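Local structure of monomethylamine methyltransferase MtmB1 (Methanosarcina barkeri, 1NTH) at residues Glu101-Thr106 with Ala110-Lys115; Ala122-Gln127 with Glu388-Thr393; Asp154-Gly159 with Arg185-Ala190; His248-Gly251 with Ile255-Asp258; Ile354-Thr357 with Ile363-Gly366. The protein catalyses transfer of the methyl group from monomethylamine to the corrinoid cofactor of its partner protein MtmC, a step in methanogenesis from methylamine. All blocks are in the same frame, centred on the assembly; numbering follows the deposited sequence.

Interaction 1 of 5, residues Glu101-Thr106 with Ala110-Lys115; sequences EFVLGT and AVNVRK
Val113 packs beside Phe102 on one face of a two-stranded antiparallel hairpin. Its CB lies over the face of the Phe102 ring, 3.9 Å from the centroid, in a CH-pi contact. From there the two methyls part. CG2 meets Phe102 CE1 at 3.5 Å and also touches Leu104 CD1. CG1 sits anti to the backbone N (chi1 -179°) and reaches Phe102 CZ. Val113 and Phe102 also form a hydrogen-bonded pair. Val113 N gives a nearly straight bond of 2.8 Å to Phe102 O. Leu104 and Val111 form the next such pair. The face with Glu101, Val103, Asn112 and Arg114 is more polar. Arg114 NE makes a weak, long salt bridge of 3.3 Å to Glu101 OE2, with the two charged planes nearly perpendicular (84°). The stronger partners are in other chains: Arg114 NH1 pairs with Glu101 of the second subunit, and Glu101 OE1 with Arg114 of the third. The apolar face of the hairpin lies across the N-terminal ends of the barrel strands. There Phe102 meets the Trp293 ring, Leu104 and Val111 touch Thr155, and Val113 touches Ile125 and Ile363.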
loop_
_atom_site.group_PDB
_atom_site.type_symbol
_atom_site.label_atom_id
_atom_site.label_comp_id
_atom_site.label_asym_id
_atom_site.label_seq_id
_atom_site.Cartn_x
_atom_site.Cartn_y
_atom_site.Cartn_z
ATOM N N GLU A 101 19.465 -4.310 -15.778
ATOM C CA GLU A 101 19.084 -2.920 -15.565
ATOM C C GLU A 101 18.188 -2.848 -14.340
ATOM O O GLU A 101 17.747 -3.872 -13.819
ATOM C CB GLU A 101 18.321 -2.394 -16.786
ATOM C CG GLU A 101 16.958 -3.045 -16.986
ATOM C CD GLU A 101 16.236 -2.536 -18.226
ATOM O OE1 GLU A 101 16.502 -3.054 -19.332
ATOM O OE2 GLU A 101 15.411 -1.608 -18.097
ATOM N N PHE A 102 17.932 -1.636 -13.867
ATOM C CA PHE A 102 17.057 -1.457 -12.719
ATOM C C PHE A 102 16.627 -0.006 -12.607
ATOM O O PHE A 102 17.162 0.866 -13.292
ATOM C CB PHE A 102 17.734 -1.931 -11.419
ATOM C CG PHE A 102 19.037 -1.246 -11.109
ATOM C CD1 PHE A 102 19.059 -0.008 -10.478
ATOM C CD2 PHE A 102 20.247 -1.846 -11.446
ATOM C CE1 PHE A 102 20.271 0.624 -10.183
ATOM C CE2 PHE A 102 21.462 -1.224 -11.158
ATOM C CZ PHE A 102 21.472 0.013 -10.527
ATOM N N VAL A 103 15.637 0.234 -11.757
ATOM C CA VAL A 103 15.109 1.571 -11.541
ATOM C C VAL A 103 15.424 2.041 -10.126
ATOM O O VAL A 103 15.313 1.273 -9.168
ATOM C CB VAL A 103 13.575 1.591 -11.736
ATOM C CG1 VAL A 103 13.009 2.949 -11.340
ATOM C CG2 VAL A 103 13.236 1.278 -13.185
ATOM N N LEU A 104 15.835 3.299 -10.004
ATOM C CA LEU A 104 16.128 3.893 -8.703
ATOM C C LEU A 104 15.113 5.006 -8.480
ATOM O O LEU A 104 14.757 5.722 -9.417
ATOM C CB LEU A 104 17.544 4.477 -8.668
ATOM C CG LEU A 104 18.690 3.466 -8.738
ATOM C CD1 LEU A 104 20.019 4.206 -8.811
ATOM C CD2 LEU A 104 18.645 2.558 -7.505
ATOM N N GLY A 105 14.643 5.145 -7.247
ATOM C CA GLY A 105 13.668 6.179 -6.953
ATOM C C GLY A 105 12.262 5.738 -7.309
ATOM O O GLY A 105 12.046 4.606 -7.748
ATOM N N THR A 106 11.306 6.642 -7.139
ATOM C CA THR A 106 9.910 6.328 -7.410
ATOM C C THR A 106 9.177 7.532 -7.996
ATOM O O THR A 106 9.699 8.649 -8.003
ATOM C CB THR A 106 9.176 5.910 -6.116
ATOM O OG1 THR A 106 9.244 6.981 -5.165
ATOM C CG2 THR A 106 9.810 4.667 -5.510
ATOM N N ALA A 110 11.813 8.865 -10.487
ATOM C CA ALA A 110 12.532 7.619 -10.719
ATOM C C ALA A 110 13.415 7.722 -11.960
ATOM O O ALA A 110 13.128 8.493 -12.879
ATOM C CB ALA A 110 11.535 6.470 -10.881
ATOM N N VAL A 111 14.498 6.950 -11.987
ATOM C CA VAL A 111 15.389 6.948 -13.142
ATOM C C VAL A 111 15.798 5.528 -13.504
ATOM O O VAL A 111 15.920 4.660 -12.635
ATOM C CB VAL A 111 16.673 7.789 -12.905
ATOM C CG1 VAL A 111 16.304 9.254 -12.718
ATOM C CG2 VAL A 111 17.435 7.267 -11.696
ATOM N N ASN A 112 15.988 5.291 -14.795
ATOM C CA ASN A 112 16.393 3.980 -15.272
ATOM C C ASN A 112 17.902 3.891 -15.380
ATOM O O ASN A 112 18.550 4.786 -15.922
ATOM C CB ASN A 112 15.791 3.691 -16.649
ATOM C CG ASN A 112 14.283 3.684 -16.632
ATOM O OD1 ASN A 112 13.641 4.700 -16.904
ATOM N ND2 ASN A 112 13.704 2.539 -16.299
ATOM N N VAL A 113 18.458 2.809 -14.853
ATOM C CA VAL A 113 19.893 2.582 -14.926
ATOM C C VAL A 113 20.108 1.441 -15.912
ATOM O O VAL A 113 19.708 0.304 -15.652
ATOM C CB VAL A 113 20.478 2.182 -13.557
ATOM C CG1 VAL A 113 21.997 1.989 -13.679
ATOM C CG2 VAL A 113 20.160 3.252 -12.524
ATOM N N ARG A 114 20.714 1.759 -17.053
ATOM C CA ARG A 114 20.981 0.767 -18.087
ATOM C C ARG A 114 22.462 0.783 -18.455
ATOM O O ARG A 114 23.163 1.758 -18.195
ATOM C CB ARG A 114 20.115 1.047 -19.320
ATOM C CG ARG A 114 18.616 1.043 -19.013
ATOM C CD ARG A 114 17.771 1.041 -20.280
ATOM N NE ARG A 114 16.338 0.981 -19.986
ATOM C CZ ARG A 114 15.522 2.032 -19.999
ATOM N NH1 ARG A 114 15.990 3.238 -20.295
ATOM N NH2 ARG A 114 14.235 1.875 -19.719
ATOM N N LYS A 115 22.936 -0.298 -19.061
ATOM C CA LYS A 115 24.346 -0.398 -19.422
ATOM C C LYS A 115 24.855 0.656 -20.403
ATOM O O LYS A 115 24.148 1.065 -21.330
ATOM C CB LYS A 115 24.654 -1.789 -19.993
ATOM C CG LYS A 115 26.131 -1.968 -20.338
ATOM C CD LYS A 115 26.450 -3.335 -20.918
ATOM C CE LYS A 115 27.944 -3.442 -21.231
ATOM N NZ LYS A 115 28.293 -4.769 -21.807
HETATM O O HOH W 1 15.465 0.205 -15.964
#

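Interaction 2 of 5, residues Ala122-Gln127 with Glu388-Thr393; sequences AKPIVQ and EVARAT
One water oxygen joins Lys123 to Arg391. It accepts from Lys123 NZ at 2.7 Å and from Arg391 NH1 at 2.8 Å, and lies at the edge of the guanidinium, in its plane. The two cationic groups stay apart, with Lys123 NZ 4.9 Å from Arg391 NH1. Both form salt bridges to Glu152, one to each carboxylate oxygen, so the like charges gather round an anion. The Lys123 chain is fully extended and runs along the helix surface. Its CE passes 4.0 Å from Arg391 N and also touches Arg391 CB and Ala390 CB. Pro124 adds an apolar contact, its CG 4.0 Å from Ala390 CB. Here the lead-in to a TIM-barrel strand meets an outer-layer helix. Residues 122-124 lead into strand 125-128, and helix 380-393 follows the adjacent strand 363-366 in the chain. Ala390 also packs on Leu364 of that strand and on Thr357 of helix 343-359. The Arg391 chain bends at chi3 (67°), which turns its guanidinium back along the helix. NH2 gives Glu388 OE2 a nearly straight hydrogen bond of 3.0 Å, part of a salt bridge. The bond lies in the guanidinium plane but meets OE2 on the anti side, 35° out of the carboxylate plane. Arg448 also holds that oxygen, and Phe458 O accepts from Arg391 NH2. Asn97 and Asn96 of the second subunit pack on Lys123 and Arg391, respectively.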
loop_
_atom_site.group_PDB
_atom_site.type_symbol
_atom_site.label_atom_id
_atom_site.label_comp_id
_atom_site.label_asym_id
_atom_site.label_seq_id
_atom_site.Cartn_x
_atom_site.Cartn_y
_atom_site.Cartn_z
ATOM N N ALA A 122 25.156 8.073 -24.480
ATOM C CA ALA A 122 24.261 8.269 -23.345
ATOM C C ALA A 122 25.037 8.772 -22.135
ATOM O O ALA A 122 26.184 8.392 -21.915
ATOM C CB ALA A 122 23.552 6.964 -23.002
ATOM N N LYS A 123 24.399 9.633 -21.354
ATOM C CA LYS A 123 25.015 10.198 -20.161
ATOM C C LYS A 123 24.830 9.262 -18.967
ATOM O O LYS A 123 23.790 8.621 -18.819
ATOM C CB LYS A 123 24.374 11.551 -19.847
ATOM C CG LYS A 123 24.957 12.285 -18.652
ATOM C CD LYS A 123 24.136 13.533 -18.341
ATOM C CE LYS A 123 24.751 14.344 -17.207
ATOM N NZ LYS A 123 23.880 15.494 -16.819
ATOM N N PRO A 124 25.849 9.146 -18.110
ATOM C CA PRO A 124 25.667 8.262 -16.958
ATOM C C PRO A 124 24.730 8.910 -15.945
ATOM O O PRO A 124 24.406 10.097 -16.049
ATOM C CB PRO A 124 27.089 8.099 -16.415
ATOM C CG PRO A 124 27.759 9.370 -16.815
ATOM C CD PRO A 124 27.250 9.589 -18.221
ATOM N N ILE A 125 24.281 8.119 -14.980
ATOM C CA ILE A 125 23.409 8.608 -13.924
ATOM C C ILE A 125 24.274 9.397 -12.951
ATOM O O ILE A 125 25.363 8.952 -12.578
ATOM C CB ILE A 125 22.740 7.429 -13.176
ATOM C CG1 ILE A 125 21.749 6.726 -14.106
ATOM C CG2 ILE A 125 22.065 7.920 -11.900
ATOM C CD1 ILE A 125 20.676 7.640 -14.669
ATOM N N VAL A 126 23.797 10.568 -12.548
ATOM C CA VAL A 126 24.533 11.413 -11.615
ATOM C C VAL A 126 23.989 11.232 -10.202
ATOM O O VAL A 126 22.878 11.664 -9.885
ATOM C CB VAL A 126 24.431 12.900 -12.020
ATOM C CG1 VAL A 126 25.159 13.776 -11.005
ATOM C CG2 VAL A 126 25.028 13.097 -13.407
ATOM N N GLN A 127 24.774 10.569 -9.361
ATOM C CA GLN A 127 24.392 10.333 -7.977
ATOM C C GLN A 127 25.159 11.348 -7.142
ATOM O O GLN A 127 26.340 11.165 -6.857
ATOM C CB GLN A 127 24.760 8.908 -7.567
ATOM C CG GLN A 127 24.404 8.559 -6.134
ATOM C CD GLN A 127 24.314 7.064 -5.925
ATOM O OE1 GLN A 127 25.295 6.401 -5.568
ATOM N NE2 GLN A 127 23.132 6.516 -6.171
ATOM N N GLU A 388 27.715 18.230 -15.476
ATOM C CA GLU A 388 27.918 18.976 -16.718
ATOM C C GLU A 388 29.065 18.388 -17.528
ATOM O O GLU A 388 28.995 18.296 -18.755
ATOM C CB GLU A 388 28.208 20.450 -16.428
ATOM C CG GLU A 388 26.982 21.259 -16.049
ATOM C CD GLU A 388 27.060 22.688 -16.552
ATOM O OE1 GLU A 388 27.757 23.513 -15.923
ATOM O OE2 GLU A 388 26.430 22.979 -17.592
ATOM N N VAL A 389 30.124 17.994 -16.832
ATOM C CA VAL A 389 31.283 17.414 -17.488
ATOM C C VAL A 389 30.927 16.062 -18.101
ATOM O O VAL A 389 31.415 15.713 -19.177
ATOM C CB VAL A 389 32.456 17.263 -16.497
ATOM C CG1 VAL A 389 33.590 16.473 -17.136
ATOM C CG2 VAL A 389 32.955 18.647 -16.085
ATOM N N ALA A 390 30.067 15.303 -17.424
ATOM C CA ALA A 390 29.653 14.005 -17.948
ATOM C C ALA A 390 28.898 14.209 -19.260
ATOM O O ALA A 390 29.095 13.469 -20.224
ATOM C CB ALA A 390 28.769 13.279 -16.932
ATOM N N ARG A 391 28.028 15.214 -19.295
ATOM C CA ARG A 391 27.265 15.504 -20.503
ATOM C C ARG A 391 28.214 15.877 -21.641
ATOM O O ARG A 391 28.063 15.407 -22.768
ATOM C CB ARG A 391 26.290 16.660 -20.265
ATOM C CG ARG A 391 25.438 16.987 -21.483
ATOM C CD ARG A 391 24.595 18.241 -21.273
ATOM N NE ARG A 391 25.415 19.443 -21.174
ATOM C CZ ARG A 391 25.573 20.154 -20.061
ATOM N NH1 ARG A 391 24.966 19.784 -18.942
ATOM N NH2 ARG A 391 26.339 21.237 -20.071
ATOM N N ALA A 392 29.192 16.724 -21.334
ATOM C CA ALA A 392 30.162 17.169 -22.328
ATOM C C ALA A 392 31.039 16.036 -22.858
ATOM O O ALA A 392 31.406 16.020 -24.033
ATOM C CB ALA A 392 31.039 18.267 -21.732
ATOM N N THR A 393 31.367 15.085 -21.988
ATOM C CA THR A 393 32.220 13.956 -22.354
ATOM C C THR A 393 31.513 12.860 -23.153
ATOM O O THR A 393 32.123 12.213 -24.004
ATOM C CB THR A 393 32.834 13.316 -21.089
ATOM O OG1 THR A 393 33.559 14.312 -20.360
ATOM C CG2 THR A 393 33.784 12.182 -21.459
HETATM O O HOH W 2 23.279 17.644 -18.390
#

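Interaction 3 of 5, residues Asp154-Gly159 with Arg185-Ala190; sequences DTIVNG and RLIKNA
Ile187 makes the whole helix side of this contact, meeting Ile156 and Asn158. The apolar part is a methyl pair: Ile156 CG2 lies 3.9 Å from Ile187 CG2, and the two side chains cross at a slant. The second part is a methyl against an amide. Ile187 is extended at chi2 (171°), and its CD1 lies over the flat face of the Asn158 amide, 3.2 Å from Asn158 CG and nearly straight above it. This is tight packing, with no hydrogen bond between the segments. Polar bonds elsewhere set the Asn158 amide. Asn158 ND2 donates to Glu183 OE1 and makes a weak bond to Thr184 OG1, both on the same helix as Ile187. Gly159 N is hydrogen-bonded to His144 NE2. Helix 140-148 packs on Ile187 through Phe140 and His144, and on Ile156 through Tyr147. Every touching residue is buried. The arrangement is that of a TIM barrel, with strand 155-156 and the loop residues after it backed by helix 174-193 of the outer layer.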
loop_
_atom_site.group_PDB
_atom_site.type_symbol
_atom_site.label_atom_id
_atom_site.label_comp_id
_atom_site.label_asym_id
_atom_site.label_seq_id
_atom_site.Cartn_x
_atom_site.Cartn_y
_atom_site.Cartn_z
ATOM N N ASP A 154 20.556 13.074 -10.326
ATOM C CA ASP A 154 19.487 12.087 -10.512
ATOM C C ASP A 154 19.082 11.362 -9.229
ATOM O O ASP A 154 17.895 11.125 -8.988
ATOM C CB ASP A 154 19.918 11.037 -11.541
ATOM C CG ASP A 154 20.142 11.622 -12.913
ATOM O OD1 ASP A 154 19.194 12.232 -13.453
ATOM O OD2 ASP A 154 21.256 11.465 -13.457
ATOM N N THR A 155 20.077 10.987 -8.429
ATOM C CA THR A 155 19.851 10.289 -7.165
ATOM C C THR A 155 20.776 10.912 -6.130
ATOM O O THR A 155 21.675 11.682 -6.482
ATOM C CB THR A 155 20.177 8.779 -7.274
ATOM O OG1 THR A 155 21.564 8.610 -7.595
ATOM C CG2 THR A 155 19.334 8.130 -8.360
ATOM N N ILE A 156 20.563 10.576 -4.863
ATOM C CA ILE A 156 21.375 11.135 -3.785
ATOM C C ILE A 156 22.264 10.091 -3.118
ATOM O O ILE A 156 21.833 8.965 -2.891
ATOM C CB ILE A 156 20.483 11.729 -2.658
ATOM C CG1 ILE A 156 19.556 12.815 -3.216
ATOM C CG2 ILE A 156 21.359 12.269 -1.522
ATOM C CD1 ILE A 156 20.267 14.026 -3.791
ATOM N N VAL A 157 23.511 10.457 -2.829
ATOM C CA VAL A 157 24.382 9.557 -2.083
ATOM C C VAL A 157 24.481 10.230 -0.712
ATOM O O VAL A 157 24.959 11.359 -0.585
ATOM C CB VAL A 157 25.781 9.370 -2.725
ATOM C CG1 VAL A 157 26.392 10.706 -3.114
ATOM C CG2 VAL A 157 26.679 8.626 -1.748
ATOM N N ASN A 158 24.004 9.527 0.307
ATOM C CA ASN A 158 23.944 10.044 1.668
ATOM C C ASN A 158 25.229 10.486 2.355
ATOM O O ASN A 158 26.301 9.912 2.154
ATOM C CB ASN A 158 23.265 9.018 2.578
ATOM C CG ASN A 158 21.879 8.630 2.097
ATOM O OD1 ASN A 158 21.392 9.130 1.078
ATOM N ND2 ASN A 158 21.236 7.732 2.833
ATOM N N GLY A 159 25.087 11.508 3.191
ATOM C CA GLY A 159 26.201 11.992 3.982
ATOM C C GLY A 159 26.089 11.273 5.319
ATOM O O GLY A 159 25.149 10.500 5.537
ATOM N N ARG A 185 15.438 9.197 6.155
ATOM C CA ARG A 185 14.153 9.866 6.360
ATOM C C ARG A 185 14.342 11.369 6.161
ATOM O O ARG A 185 13.547 12.018 5.482
ATOM C CB ARG A 185 13.604 9.569 7.760
ATOM C CG ARG A 185 12.938 8.204 7.862
ATOM C CD ARG A 185 12.574 7.825 9.296
ATOM N NE ARG A 185 11.709 6.647 9.319
ATOM C CZ ARG A 185 11.499 5.877 10.384
ATOM N NH1 ARG A 185 12.095 6.147 11.537
ATOM N NH2 ARG A 185 10.687 4.831 10.290
ATOM N N LEU A 186 15.406 11.922 6.737
ATOM C CA LEU A 186 15.680 13.350 6.587
ATOM C C LEU A 186 16.048 13.708 5.149
ATOM O O LEU A 186 15.614 14.736 4.624
ATOM C CB LEU A 186 16.822 13.780 7.512
ATOM C CG LEU A 186 16.558 13.739 9.016
ATOM C CD1 LEU A 186 17.826 14.123 9.767
ATOM C CD2 LEU A 186 15.417 14.692 9.360
ATOM N N ILE A 187 16.856 12.866 4.515
ATOM C CA ILE A 187 17.284 13.123 3.146
ATOM C C ILE A 187 16.116 13.102 2.170
ATOM O O ILE A 187 16.029 13.959 1.283
ATOM C CB ILE A 187 18.378 12.124 2.718
ATOM C CG1 ILE A 187 19.656 12.426 3.508
ATOM C CG2 ILE A 187 18.635 12.222 1.219
ATOM C CD1 ILE A 187 20.754 11.388 3.350
ATOM N N LYS A 188 15.205 12.147 2.328
ATOM C CA LYS A 188 14.065 12.122 1.432
ATOM C C LYS A 188 13.169 13.320 1.714
ATOM O O LYS A 188 12.474 13.805 0.823
ATOM C CB LYS A 188 13.311 10.790 1.550
ATOM C CG LYS A 188 14.110 9.660 0.913
ATOM C CD LYS A 188 13.360 8.342 0.869
ATOM C CE LYS A 188 14.195 7.304 0.126
ATOM N NZ LYS A 188 13.505 5.981 0.007
ATOM N N ASN A 189 13.205 13.821 2.945
ATOM C CA ASN A 189 12.401 14.996 3.276
ATOM C C ASN A 189 12.980 16.216 2.577
ATOM O O ASN A 189 12.258 17.115 2.114
ATOM C CB ASN A 189 12.456 15.231 4.808
ATOM C CG ASN A 189 11.085 15.245 5.475
ATOM O OD1 ASN A 189 10.258 16.118 5.184
ATOM N ND2 ASN A 189 10.834 14.266 6.387
ATOM N N ALA A 190 14.301 16.214 2.455
ATOM C CA ALA A 190 15.024 17.293 1.804
ATOM C C ALA A 190 14.698 17.263 0.326
ATOM O O ALA A 190 14.495 18.314 -0.290
ATOM C CB ALA A 190 16.520 17.101 2.010
#

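Interaction 4 of 5, residues His248-Gly251 with Ile255-Asp258; sequences HYKG and IIMD
Tyr249 and Ile256 stand closest across the short link between helix and strand, with CA atoms 6.8 Å apart. Tyr249 lies near the end of helix 240-251, and Ile256 near the start of strand 255-259. Three residues link the two segments, and no hydrogen bond runs between them. Ile256 makes the strand side of the contact. Its CG1 and CD1 each lie 3.6 Å from Tyr249 CB, so the methylene rather than the ring takes most of the packing. The chain is extended at chi2 (175°), and this brings CD1 on to Lys250 CG at 3.9 Å. Beyond CG, Lys250 bends twice, and its NZ bonds to Ser290 OG. The Tyr249 ring is fixed at its far end, where OH bonds to Glu229 O, and it meets His228 edge-to-face. Strand 255-259 runs parallel between strands 227-231 and 293-300 of the barrel. Helix 240-251 packs outside it, and Arg108 of the third subunit rests on Ile256.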
loop_
_atom_site.group_PDB
_atom_site.type_symbol
_atom_site.label_atom_id
_atom_site.label_comp_id
_atom_site.label_asym_id
_atom_site.label_seq_id
_atom_site.Cartn_x
_atom_site.Cartn_y
_atom_site.Cartn_z
ATOM N N HIS A 248 20.430 -9.887 4.426
ATOM C CA HIS A 248 19.307 -9.018 4.753
ATOM C C HIS A 248 18.799 -8.280 3.511
ATOM O O HIS A 248 17.590 -8.252 3.249
ATOM C CB HIS A 248 19.736 -8.021 5.834
ATOM C CG HIS A 248 18.805 -6.862 5.991
ATOM N ND1 HIS A 248 19.162 -5.574 5.657
ATOM C CD2 HIS A 248 17.529 -6.797 6.438
ATOM C CE1 HIS A 248 18.144 -4.764 5.893
ATOM N NE2 HIS A 248 17.142 -5.482 6.367
ATOM N N TYR A 249 19.712 -7.686 2.748
ATOM C CA TYR A 249 19.324 -6.960 1.535
ATOM C C TYR A 249 18.601 -7.898 0.563
ATOM O O TYR A 249 17.569 -7.541 -0.010
ATOM C CB TYR A 249 20.557 -6.373 0.838
ATOM C CG TYR A 249 21.274 -5.254 1.575
ATOM C CD1 TYR A 249 22.589 -4.927 1.242
ATOM C CD2 TYR A 249 20.642 -4.501 2.568
ATOM C CE1 TYR A 249 23.263 -3.880 1.872
ATOM C CE2 TYR A 249 21.315 -3.442 3.214
ATOM C CZ TYR A 249 22.623 -3.144 2.852
ATOM O OH TYR A 249 23.300 -2.105 3.461
ATOM N N LYS A 250 19.149 -9.096 0.375
ATOM C CA LYS A 250 18.545 -10.076 -0.525
ATOM C C LYS A 250 17.153 -10.455 -0.045
ATOM O O LYS A 250 16.216 -10.545 -0.842
ATOM C CB LYS A 250 19.411 -11.337 -0.597
ATOM C CG LYS A 250 20.737 -11.144 -1.327
ATOM C CD LYS A 250 21.700 -12.295 -1.050
ATOM C CE LYS A 250 21.195 -13.628 -1.591
ATOM N NZ LYS A 250 21.124 -13.637 -3.082
ATOM N N GLY A 251 17.022 -10.667 1.260
ATOM C CA GLY A 251 15.742 -11.055 1.830
ATOM C C GLY A 251 14.654 -10.005 1.745
ATOM O O GLY A 251 13.479 -10.320 1.947
ATOM N N ILE A 255 17.822 -3.335 -3.960
ATOM C CA ILE A 255 18.835 -3.168 -4.997
ATOM C C ILE A 255 20.135 -3.117 -4.198
ATOM O O ILE A 255 20.258 -2.326 -3.258
ATOM C CB ILE A 255 18.648 -1.837 -5.762
ATOM C CG1 ILE A 255 17.404 -1.915 -6.652
ATOM C CG2 ILE A 255 19.894 -1.532 -6.590
ATOM C CD1 ILE A 255 17.464 -2.995 -7.707
ATOM N N ILE A 256 21.093 -3.962 -4.562
ATOM C CA ILE A 256 22.359 -4.030 -3.839
ATOM C C ILE A 256 23.536 -3.397 -4.566
ATOM O O ILE A 256 23.800 -3.703 -5.731
ATOM C CB ILE A 256 22.727 -5.502 -3.523
ATOM C CG1 ILE A 256 21.677 -6.108 -2.587
ATOM C CG2 ILE A 256 24.117 -5.578 -2.893
ATOM C CD1 ILE A 256 21.878 -7.589 -2.317
ATOM N N MET A 257 24.233 -2.503 -3.870
ATOM C CA MET A 257 25.420 -1.864 -4.422
ATOM C C MET A 257 26.622 -2.346 -3.621
ATOM O O MET A 257 26.781 -1.996 -2.452
ATOM C CB MET A 257 25.341 -0.338 -4.330
ATOM C CG MET A 257 26.585 0.343 -4.918
ATOM S SD MET A 257 26.906 1.993 -4.265
ATOM C CE MET A 257 27.687 1.565 -2.698
ATOM N N ASP A 258 27.447 -3.175 -4.249
ATOM C CA ASP A 258 28.659 -3.672 -3.612
ATOM C C ASP A 258 29.741 -2.663 -3.977
ATOM O O ASP A 258 29.780 -2.180 -5.107
ATOM C CB ASP A 258 29.008 -5.052 -4.174
ATOM C CG ASP A 258 30.419 -5.491 -3.826
ATOM O OD1 ASP A 258 30.581 -6.321 -2.906
ATOM O OD2 ASP A 258 31.363 -4.998 -4.477
#

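Interaction 5 of 5, residues Ile354-Thr357 with Ile363-Gly366; sequences ITDT and ILSG
Leu364 spreads its two methyls over Asp356 and Thr357, in the beta-alpha-beta unit of strand 330-333, helix 343-359 and strand 363-366. CD2 presses on Asp356 CB at 3.4 Å. CD1 faces Thr357 OG1 at 4.0 Å, with the two side chains at about a right angle. The Asp356 and Leu364 side chains pass antiparallel, and the carboxylate goes on beyond the leucine. It heads for the first strand of the unit, where Asp356 OD1 accepts from Asn332 ND2. Gln352 NE2 adds a weak bond to Asp356 OD2. The buried Thr357 OG1 is bonded to Ser353 O, one turn back in the helix. Ala390 of helix 380-393 touches both Leu364 and Thr357. Strand 363-366 is itself held between strands 125-128 and 330-333 in the barrel sheet. The next residue along it, Ser365, bonds through OG to Gln127 OE1 and to O2 of the pyrrolysine at position 202.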
loop_
_atom_site.group_PDB
_atom_site.type_symbol
_atom_site.label_atom_id
_atom_site.label_comp_id
_atom_site.label_asym_id
_atom_site.label_seq_id
_atom_site.Cartn_x
_atom_site.Cartn_y
_atom_site.Cartn_z
ATOM N N ILE A 354 35.250 12.890 -16.573
ATOM C CA ILE A 354 35.611 12.633 -17.962
ATOM C C ILE A 354 36.011 11.163 -18.102
ATOM O O ILE A 354 35.542 10.460 -18.997
ATOM C CB ILE A 354 36.793 13.528 -18.408
ATOM C CG1 ILE A 354 36.337 14.986 -18.481
ATOM C CG2 ILE A 354 37.343 13.047 -19.749
ATOM C CD1 ILE A 354 37.480 15.982 -18.660
ATOM N N THR A 355 36.868 10.704 -17.197
ATOM C CA THR A 355 37.342 9.326 -17.211
ATOM C C THR A 355 36.208 8.317 -17.039
ATOM O O THR A 355 36.100 7.359 -17.808
ATOM C CB THR A 355 38.375 9.094 -16.093
ATOM O OG1 THR A 355 39.452 10.028 -16.240
ATOM C CG2 THR A 355 38.922 7.671 -16.151
ATOM N N ASP A 356 35.368 8.534 -16.031
ATOM C CA ASP A 356 34.255 7.628 -15.758
ATOM C C ASP A 356 33.232 7.580 -16.889
ATOM O O ASP A 356 32.754 6.510 -17.265
ATOM C CB ASP A 356 33.549 8.024 -14.458
ATOM C CG ASP A 356 34.407 7.782 -13.230
ATOM O OD1 ASP A 356 35.335 6.946 -13.307
ATOM O OD2 ASP A 356 34.141 8.416 -12.186
ATOM N N THR A 357 32.887 8.743 -17.424
ATOM C CA THR A 357 31.919 8.810 -18.510
ATOM C C THR A 357 32.437 8.107 -19.762
ATOM O O THR A 357 31.759 7.251 -20.335
ATOM C CB THR A 357 31.580 10.278 -18.846
ATOM O OG1 THR A 357 31.016 10.910 -17.691
ATOM C CG2 THR A 357 30.587 10.353 -19.998
ATOM N N ILE A 363 27.033 4.876 -13.342
ATOM C CA ILE A 363 26.730 5.811 -12.266
ATOM C C ILE A 363 27.964 6.550 -11.746
ATOM O O ILE A 363 29.028 5.955 -11.573
ATOM C CB ILE A 363 26.078 5.068 -11.073
ATOM C CG1 ILE A 363 24.773 4.398 -11.525
ATOM C CG2 ILE A 363 25.816 6.043 -9.928
ATOM C CD1 ILE A 363 24.148 3.491 -10.469
ATOM N N LEU A 364 27.815 7.851 -11.512
ATOM C CA LEU A 364 28.888 8.680 -10.963
ATOM C C LEU A 364 28.399 9.070 -9.570
ATOM O O LEU A 364 27.358 9.714 -9.437
ATOM C CB LEU A 364 29.093 9.940 -11.811
ATOM C CG LEU A 364 29.247 9.749 -13.320
ATOM C CD1 LEU A 364 29.575 11.094 -13.968
ATOM C CD2 LEU A 364 30.345 8.741 -13.600
ATOM N N SER A 365 29.142 8.686 -8.534
ATOM C CA SER A 365 28.740 8.978 -7.157
ATOM C C SER A 365 29.722 9.949 -6.490
ATOM O O SER A 365 30.816 9.555 -6.085
ATOM C CB SER A 365 28.668 7.662 -6.366
ATOM O OG SER A 365 27.910 7.797 -5.175
ATOM N N GLY A 366 29.322 11.214 -6.380
ATOM C CA GLY A 366 30.185 12.223 -5.777
ATOM C C GLY A 366 29.408 13.399 -5.213
ATOM O O GLY A 366 28.188 13.442 -5.338
#

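Overall arrangement
Interactions 3, 4 and 5 are buried packing of barrel strands against outer helices, without hydrogen bonds between their segments. Interactions 1 and 2 are partly buried, and their touching residues form salt bridges. Both meet the second subunit. Interactions 3 and 4 also reach other chains; interaction 5 touches none. Interaction 1 is the one with paired strands. Its apolar face touches all four other contacts at the strand starts. Interactions 2 and 5 are closest, with centres about 7 Å apart. They share the neighbouring strands 125-128 and 363-366, joined by Gln127 N to Leu364 O at 2.7 Å. Strand 155-156 of interaction 3 borders 125-128 on the other side. Interaction 4 reaches the same sheet.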